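Local coordinates for protein hydrogen peroxide-inducible genes activator (Corynebacterium glutamicum, PDB 6G1D) that senses hydrogen peroxide and, as a LysR-type transcription factor, probably switches the genes of the peroxide response by binding DNA, at residues T29-K33 against L34-Q38; V104-I107 against P108-P112; T251-P254 against I255-P259. The protein carries 1 engineered substitution. All blocks are in the same frame, centred on the assembly; numbering follows the deposited sequence.

Overall arrangement
Contact 1 belongs to the helix-turn-helix of the DNA-binding region, whereas contacts 2 and 3 both reach the mixed sheet of the LysR substrate-binding domain. Contact 1 therefore stands apart, its centre about 40 Å from that of contact 2 and about 51 Å from that of contact 3, with no touch to either. In the sensing domain the centres of contacts 2 and 3 are about 14 Å apart. Contact 2 holds a sulfate ion at the probable peroxide-sensing site, beside the engineered Ser208. Contact 3 adjoins it through Thr109, whose O packs on Pro254 CG at 3.8 Å, and turns strand 251-254, outermost within this chain, into a short helix.

Contact 1: T29-K33 against L34-Q38; sequences TAATK and LSISQ
Ala31 and Ile36 meet where helix 27-33 ends and the turn of the helix-turn-helix begins, and a Schellman motif closes the helix there. The tight part is the backbone and the buried methyl of Ala31. Ile36 N reaches back to Ala31 O at 3.0 Å, almost straight at 172°, while inside it Ser35 N bonds to Thr32 O at 3.2 Å, lying above that carbonyl's plane. Ser35 takes the positive phi (56°) that marks the motif. One residue earlier, Leu34 N still makes a helical bond to Ala30 O at 3.1 Å. Leu34 CG settles 3.6 Å from the same oxygen, and its side chain goes on to touch Thr20 and Leu41, as Ala30 does, so this face joins the three helices of the fold. The Ala31 methyl faces the loop, with CB 3.3 Å from Ile36 O and 4.1 Å from Gln38 CG.

The other side is looser and open to solvent. Lys33 runs out as an extended chain, CG anti to the backbone N (chi1 -167°), and its NZ forms a salt bridge with Glu196 of the second subunit. Ser37 is the N-cap of helix 38-52, its OG bonded to Ser40 N.

Contact 2: V104-I107 against P108-P112; sequences VGII and PTAAP. With SO4 (sulfate ion), chain M.
Ile107 and the residues after it, Pro108 to Ala111, form the strand-to-helix turn of the beta-alpha-beta unit made by strand 100-106, helix 111-125 and strand 129-135 in the LysR substrate-binding domain. The hydrogen bonds across the turn converge on a single acceptor, Ile107 O. Ala111 N approaches it nearly along the C=O axis at 2.9 Å, a helix-like bond to the fourth residue on. Ala110 N, one residue nearer, comes in above the carbonyl plane at 3.0 Å, so two N-H groups grip the oxygen and wind the chain from strand into helix.

Apolar packing lies beneath these bonds. The CB of Ile106 is directed toward the helix start, and CG2, anti to the backbone N (chi1 to CG1 -47°), rests 3.7 Å from Ala111 CB. Ile107 CG1 touches Ala110 CB at 3.9 Å. Beyond the turn, Ile107 also packs on Thr138 and Leu141 of helix 138-147, while Pro108 and Ala111 pack on Ser235 and Thr239 of the second subunit.

Anion binding makes the third group. His207 ND1, just before helix 208-219, and the N of the engineered Ser208 and of Leu209 at its N-terminal end hydrogen-bond the sulfate, which probably comes from the crystallisation liquor. Ser208 replaces a cysteine, consistent with the anion marking the peroxide-sensing pocket. The Ile107 side chain lies alongside the sulfate, though its closeness to O1 is doubtful. Thr109 OG1 stands 2.4 Å from sulfate O1, too short to be trusted as a length; the hydroxyl is also hydrogen-bonded to Arg280 NH1. The sounder bond is that of the backbone, where Thr109 N donates to sulfate O1 at 2.9 Å with an N-H...O angle of 153°.

Contact 3: T251-P254 against I255-P259; sequences TLVP and ISAIP
The end of strand 251-254, outermost within this chain in the mixed sheet of the substrate-binding domain, rolls here through a 3-10 turn into the short helix 258-261. Val253 and Pro254 on the strand meet Ala257 on the turn. One hydrogen bond spans the junction: Ala257 N donates to Pro254 O at 2.9 Å, with an N-H...O angle of 146° and the donor above the carbonyl plane. A second 3-10 step follows at once, Ile258 N to Ile255 O at 3.1 Å.

A few loose apolar contacts surround the bonded carbonyl. Ala257 CB lies 3.3 Å from Pro254 O, and the same methyl faces Val253 CG2 at 4.3 Å. That branch of Val253 sits between its backbone N and carbonyl carbon (chi1 to CG1 -57°), which swings it forward to the turn. The Pro254 ring touches no more closely, CD to Ala257 CB at 4.4 Å, while its CB stands 4.3 Å from Ser256 OG. This hydroxyl is buried and has its polar partner in Glu172 OE2.

Backbone bonds from Val253 to Ile175 and from Ile255 to Asp173 tie the segment to strand 164-179. Pro254 falls between these two bonded residues, where its lack of an N-H need cost the pairing nothing. Helix 237-245 covers Val253 through Met241, and helix 293-316 covers the turn, with Val311 against Ile255 and Ala310 against Ser256.

Contact 1: T29-K33 against L34-Q38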
loop_
_atom_site.group_PDB
_atom_site.type_symbol
_atom_site.label_atom_id
_atom_site.label_comp_id
_atom_site.label_asym_id
_atom_site.label_seq_id
_atom_site.Cartn_x
_atom_site.Cartn_y
_atom_site.Cartn_z
ATOM N N THR B 29 -21.998 -15.732 -29.930
ATOM C CA THR B 29 -20.883 -14.821 -29.662
ATOM C C THR B 29 -19.587 -15.626 -29.569
ATOM O O THR B 29 -18.563 -15.221 -30.129
ATOM C CB THR B 29 -21.102 -14.058 -28.328
ATOM O OG1 THR B 29 -22.317 -13.306 -28.406
ATOM C CG2 THR B 29 -19.929 -13.120 -28.014
ATOM N N ALA B 30 -19.638 -16.788 -28.900
ATOM C CA ALA B 30 -18.426 -17.597 -28.727
ATOM C C ALA B 30 -17.914 -18.080 -30.074
ATOM O O ALA B 30 -16.712 -18.035 -30.355
ATOM C CB ALA B 30 -18.681 -18.781 -27.773
ATOM N N ALA B 31 -18.837 -18.502 -30.921
ATOM C CA ALA B 31 -18.495 -19.025 -32.241
ATOM C C ALA B 31 -17.874 -17.949 -33.105
ATOM O O ALA B 31 -16.901 -18.204 -33.823
ATOM C CB ALA B 31 -19.752 -19.612 -32.939
ATOM N N THR B 32 -18.449 -16.760 -33.082
ATOM C CA THR B 32 -17.916 -15.622 -33.877
ATOM C C THR B 32 -16.539 -15.245 -33.335
ATOM O O THR B 32 -15.647 -14.952 -34.104
ATOM C CB THR B 32 -18.858 -14.409 -33.873
ATOM O OG1 THR B 32 -19.055 -13.969 -32.527
ATOM C CG2 THR B 32 -20.214 -14.755 -34.493
ATOM N N LYS B 33 -16.360 -15.297 -32.021
ATOM C CA LYS B 33 -15.034 -15.005 -31.432
ATOM C C LYS B 33 -13.941 -15.938 -31.960
ATOM O O LYS B 33 -12.828 -15.525 -32.168
ATOM C CB LYS B 33 -15.067 -15.041 -29.895
ATOM C CG LYS B 33 -13.820 -14.447 -29.292
ATOM C CD LYS B 33 -14.064 -13.869 -27.916
ATOM C CE LYS B 33 -12.804 -13.188 -27.383
ATOM N NZ LYS B 33 -13.133 -12.244 -26.284
ATOM N N LEU B 34 -14.288 -17.205 -32.175
ATOM C CA LEU B 34 -13.349 -18.230 -32.656
ATOM C C LEU B 34 -13.343 -18.406 -34.160
ATOM O O LEU B 34 -12.617 -19.263 -34.671
ATOM C CB LEU B 34 -13.684 -19.587 -31.971
ATOM C CG LEU B 34 -13.500 -19.552 -30.411
ATOM C CD1 LEU B 34 -14.106 -20.760 -29.748
ATOM C CD2 LEU B 34 -12.009 -19.423 -30.077
ATOM N N SER B 35 -14.121 -17.595 -34.885
ATOM C CA SER B 35 -14.236 -17.685 -36.346
ATOM C C SER B 35 -14.660 -19.080 -36.828
ATOM O O SER B 35 -14.110 -19.603 -37.785
ATOM C CB SER B 35 -12.936 -17.246 -37.026
ATOM O OG SER B 35 -12.540 -15.973 -36.571
ATOM N N ILE B 36 -15.636 -19.672 -36.149
ATOM C CA ILE B 36 -16.209 -20.954 -36.562
ATOM C C ILE B 36 -17.712 -20.865 -36.514
ATOM O O ILE B 36 -18.268 -19.955 -35.911
ATOM C CB ILE B 36 -15.725 -22.128 -35.663
ATOM C CG1 ILE B 36 -16.132 -21.906 -34.185
ATOM C CG2 ILE B 36 -14.222 -22.317 -35.823
ATOM C CD1 ILE B 36 -15.556 -22.969 -33.249
ATOM N N SER B 37 -18.363 -21.836 -37.127
ATOM C CA SER B 37 -19.821 -21.929 -37.094
ATOM C C SER B 37 -20.302 -22.434 -35.737
ATOM O O SER B 37 -19.545 -23.051 -34.993
ATOM C CB SER B 37 -20.282 -22.907 -38.184
ATOM O OG SER B 37 -19.889 -24.237 -37.836
ATOM N N GLN B 38 -21.565 -22.164 -35.420
ATOM C CA GLN B 38 -22.202 -22.662 -34.213
ATOM C C GLN B 38 -22.261 -24.204 -34.139
ATOM O O GLN B 38 -22.009 -24.752 -33.070
ATOM C CB GLN B 38 -23.598 -22.081 -34.031
ATOM C CG GLN B 38 -23.638 -20.652 -33.499
ATOM C CD GLN B 38 -24.903 -20.403 -32.674
ATOM O OE1 GLN B 38 -25.259 -21.213 -31.807
ATOM N NE2 GLN B 38 -25.557 -19.258 -32.899
#

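Contact 2: V104-I107 against P108-P112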
loop_
_atom_site.group_PDB
_atom_site.type_symbol
_atom_site.label_atom_id
_atom_site.label_comp_id
_atom_site.label_asym_id
_atom_site.label_seq_id
_atom_site.Cartn_x
_atom_site.Cartn_y
_atom_site.Cartn_z
ATOM N N VAL B 104 11.361 -4.983 -20.784
ATOM C CA VAL B 104 12.360 -3.975 -20.467
ATOM C C VAL B 104 11.833 -3.120 -19.313
ATOM O O VAL B 104 10.762 -2.541 -19.392
ATOM C CB VAL B 104 12.626 -3.095 -21.704
ATOM C CG1 VAL B 104 13.692 -2.068 -21.417
ATOM C CG2 VAL B 104 13.097 -3.962 -22.877
ATOM N N GLY B 105 12.587 -3.086 -18.227
ATOM C CA GLY B 105 12.307 -2.202 -17.103
ATOM C C GLY B 105 13.009 -0.882 -17.393
ATOM O O GLY B 105 14.136 -0.879 -17.887
ATOM N N ILE B 106 12.338 0.238 -17.108
ATOM C CA ILE B 106 12.975 1.545 -17.266
ATOM C C ILE B 106 12.569 2.460 -16.127
ATOM O O ILE B 106 11.402 2.499 -15.769
ATOM C CB ILE B 106 12.587 2.234 -18.581
ATOM C CG1 ILE B 106 12.685 1.283 -19.778
ATOM C CG2 ILE B 106 13.446 3.470 -18.807
ATOM C CD1 ILE B 106 12.203 1.873 -21.110
ATOM N N ILE B 107 13.541 3.215 -15.612
ATOM C CA ILE B 107 13.285 4.210 -14.573
ATOM C C ILE B 107 12.382 5.367 -15.081
ATOM O O ILE B 107 12.440 5.735 -16.271
ATOM C CB ILE B 107 14.589 4.752 -13.954
ATOM C CG1 ILE B 107 15.470 5.458 -14.988
ATOM C CG2 ILE B 107 15.375 3.630 -13.274
ATOM C CD1 ILE B 107 16.648 6.171 -14.379
ATOM N N PRO B 108 11.519 5.910 -14.202
ATOM C CA PRO B 108 10.501 6.858 -14.666
ATOM C C PRO B 108 11.009 8.183 -15.236
ATOM O O PRO B 108 10.279 8.822 -15.993
ATOM C CB PRO B 108 9.667 7.151 -13.413
ATOM C CG PRO B 108 10.028 6.139 -12.407
ATOM C CD PRO B 108 11.310 5.503 -12.793
ATOM N N THR B 109 12.215 8.603 -14.857
ATOM C CA THR B 109 12.802 9.822 -15.392
ATOM C C THR B 109 13.627 9.596 -16.664
ATOM O O THR B 109 14.284 10.524 -17.112
ATOM C CB THR B 109 13.671 10.568 -14.342
ATOM O OG1 THR B 109 14.843 9.808 -14.039
ATOM C CG2 THR B 109 12.852 10.858 -13.085
ATOM N N ALA B 110 13.642 8.369 -17.190
ATOM C CA ALA B 110 14.143 8.103 -18.531
ATOM C C ALA B 110 13.071 7.592 -19.492
ATOM O O ALA B 110 13.068 7.999 -20.667
ATOM C CB ALA B 110 15.303 7.136 -18.484
ATOM N N ALA B 111 12.150 6.749 -18.998
ATOM C CA ALA B 111 11.183 6.034 -19.842
ATOM C C ALA B 111 10.410 6.863 -20.886
ATOM O O ALA B 111 10.500 6.604 -22.056
ATOM C CB ALA B 111 10.175 5.292 -18.962
ATOM N N PRO B 112 9.641 7.875 -20.436
ATOM C CA PRO B 112 8.806 8.575 -21.393
ATOM C C PRO B 112 9.609 9.295 -22.477
ATOM O O PRO B 112 9.068 9.556 -23.534
ATOM C CB PRO B 112 8.011 9.537 -20.510
ATOM C CG PRO B 112 8.861 9.700 -19.268
ATOM C CD PRO B 112 9.477 8.380 -19.058
HETATM S S SO4 M . 14.190 7.744 -11.296
HETATM O O1 SO4 M . 14.237 7.791 -12.959
HETATM O O2 SO4 M . 14.784 6.356 -10.500
HETATM O O3 SO4 M . 15.040 9.122 -10.899
HETATM O O4 SO4 M . 12.613 7.863 -10.961
#

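Contact 3: T251-P254 against I255-P259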
loop_
_atom_site.group_PDB
_atom_site.type_symbol
_atom_site.label_atom_id
_atom_site.label_comp_id
_atom_site.label_asym_id
_atom_site.label_seq_id
_atom_site.Cartn_x
_atom_site.Cartn_y
_atom_site.Cartn_z
ATOM N N THR B 251 14.310 23.376 -10.403
ATOM C CA THR B 251 14.763 21.980 -10.398
ATOM C C THR B 251 15.819 21.707 -11.453
ATOM O O THR B 251 16.236 22.608 -12.181
ATOM C CB THR B 251 13.555 21.009 -10.479
ATOM O OG1 THR B 251 13.916 19.700 -9.993
ATOM C CG2 THR B 251 13.027 20.913 -11.902
ATOM N N LEU B 252 16.303 20.470 -11.458
ATOM C CA LEU B 252 17.159 19.967 -12.539
ATOM C C LEU B 252 16.466 18.762 -13.191
ATOM O O LEU B 252 15.885 17.949 -12.499
ATOM C CB LEU B 252 18.539 19.579 -12.066
ATOM C CG LEU B 252 19.546 20.694 -11.769
ATOM C CD1 LEU B 252 19.154 21.530 -10.547
ATOM C CD2 LEU B 252 20.943 20.151 -11.600
ATOM N N VAL B 253 16.501 18.704 -14.515
ATOM C CA VAL B 253 15.963 17.564 -15.244
ATOM C C VAL B 253 17.010 17.035 -16.234
ATOM O O VAL B 253 17.922 17.749 -16.654
ATOM C CB VAL B 253 14.640 17.865 -15.957
ATOM C CG1 VAL B 253 13.610 18.353 -14.953
ATOM C CG2 VAL B 253 14.825 18.842 -17.115
ATOM N N PRO B 254 16.888 15.755 -16.599
ATOM C CA PRO B 254 17.760 15.233 -17.660
ATOM C C PRO B 254 17.416 15.866 -18.985
ATOM O O PRO B 254 16.245 16.149 -19.224
ATOM C CB PRO B 254 17.419 13.740 -17.700
ATOM C CG PRO B 254 16.595 13.488 -16.486
ATOM C CD PRO B 254 15.933 14.743 -16.110
ATOM N N ILE B 255 18.408 16.091 -19.844
ATOM C CA ILE B 255 18.145 16.772 -21.107
ATOM C C ILE B 255 17.134 16.088 -22.036
ATOM O O ILE B 255 16.426 16.769 -22.771
ATOM C CB ILE B 255 19.409 17.123 -21.888
ATOM C CG1 ILE B 255 20.266 15.898 -22.231
ATOM C CG2 ILE B 255 20.204 18.210 -21.138
ATOM C CD1 ILE B 255 21.258 16.242 -23.329
ATOM N N SER B 256 17.017 14.768 -21.970
ATOM C CA SER B 256 15.996 14.059 -22.770
ATOM C C SER B 256 14.595 14.468 -22.391
ATOM O O SER B 256 13.699 14.348 -23.203
ATOM C CB SER B 256 16.135 12.528 -22.681
ATOM O OG SER B 256 15.867 12.071 -21.359
ATOM N N ALA B 257 14.383 14.955 -21.165
ATOM C CA ALA B 257 13.073 15.457 -20.764
ATOM C C ALA B 257 12.644 16.796 -21.423
ATOM O O ALA B 257 11.450 17.143 -21.405
ATOM C CB ALA B 257 12.973 15.590 -19.253
ATOM N N ILE B 258 13.593 17.549 -21.948
ATOM C CA ILE B 258 13.328 18.932 -22.398
ATOM C C ILE B 258 12.092 19.082 -23.270
ATOM O O ILE B 258 11.207 19.863 -22.938
ATOM C CB ILE B 258 14.600 19.562 -22.991
ATOM C CG1 ILE B 258 15.580 19.898 -21.855
ATOM C CG2 ILE B 258 14.300 20.837 -23.779
ATOM C CD1 ILE B 258 16.987 20.175 -22.314
ATOM N N PRO B 259 11.980 18.303 -24.366
ATOM C CA PRO B 259 10.838 18.580 -25.244
ATOM C C PRO B 259 9.506 18.236 -24.629
ATOM O O PRO B 259 8.488 18.702 -25.101
ATOM C CB PRO B 259 11.079 17.680 -26.468
ATOM C CG PRO B 259 12.487 17.246 -26.380
ATOM C CD PRO B 259 12.898 17.298 -24.931
#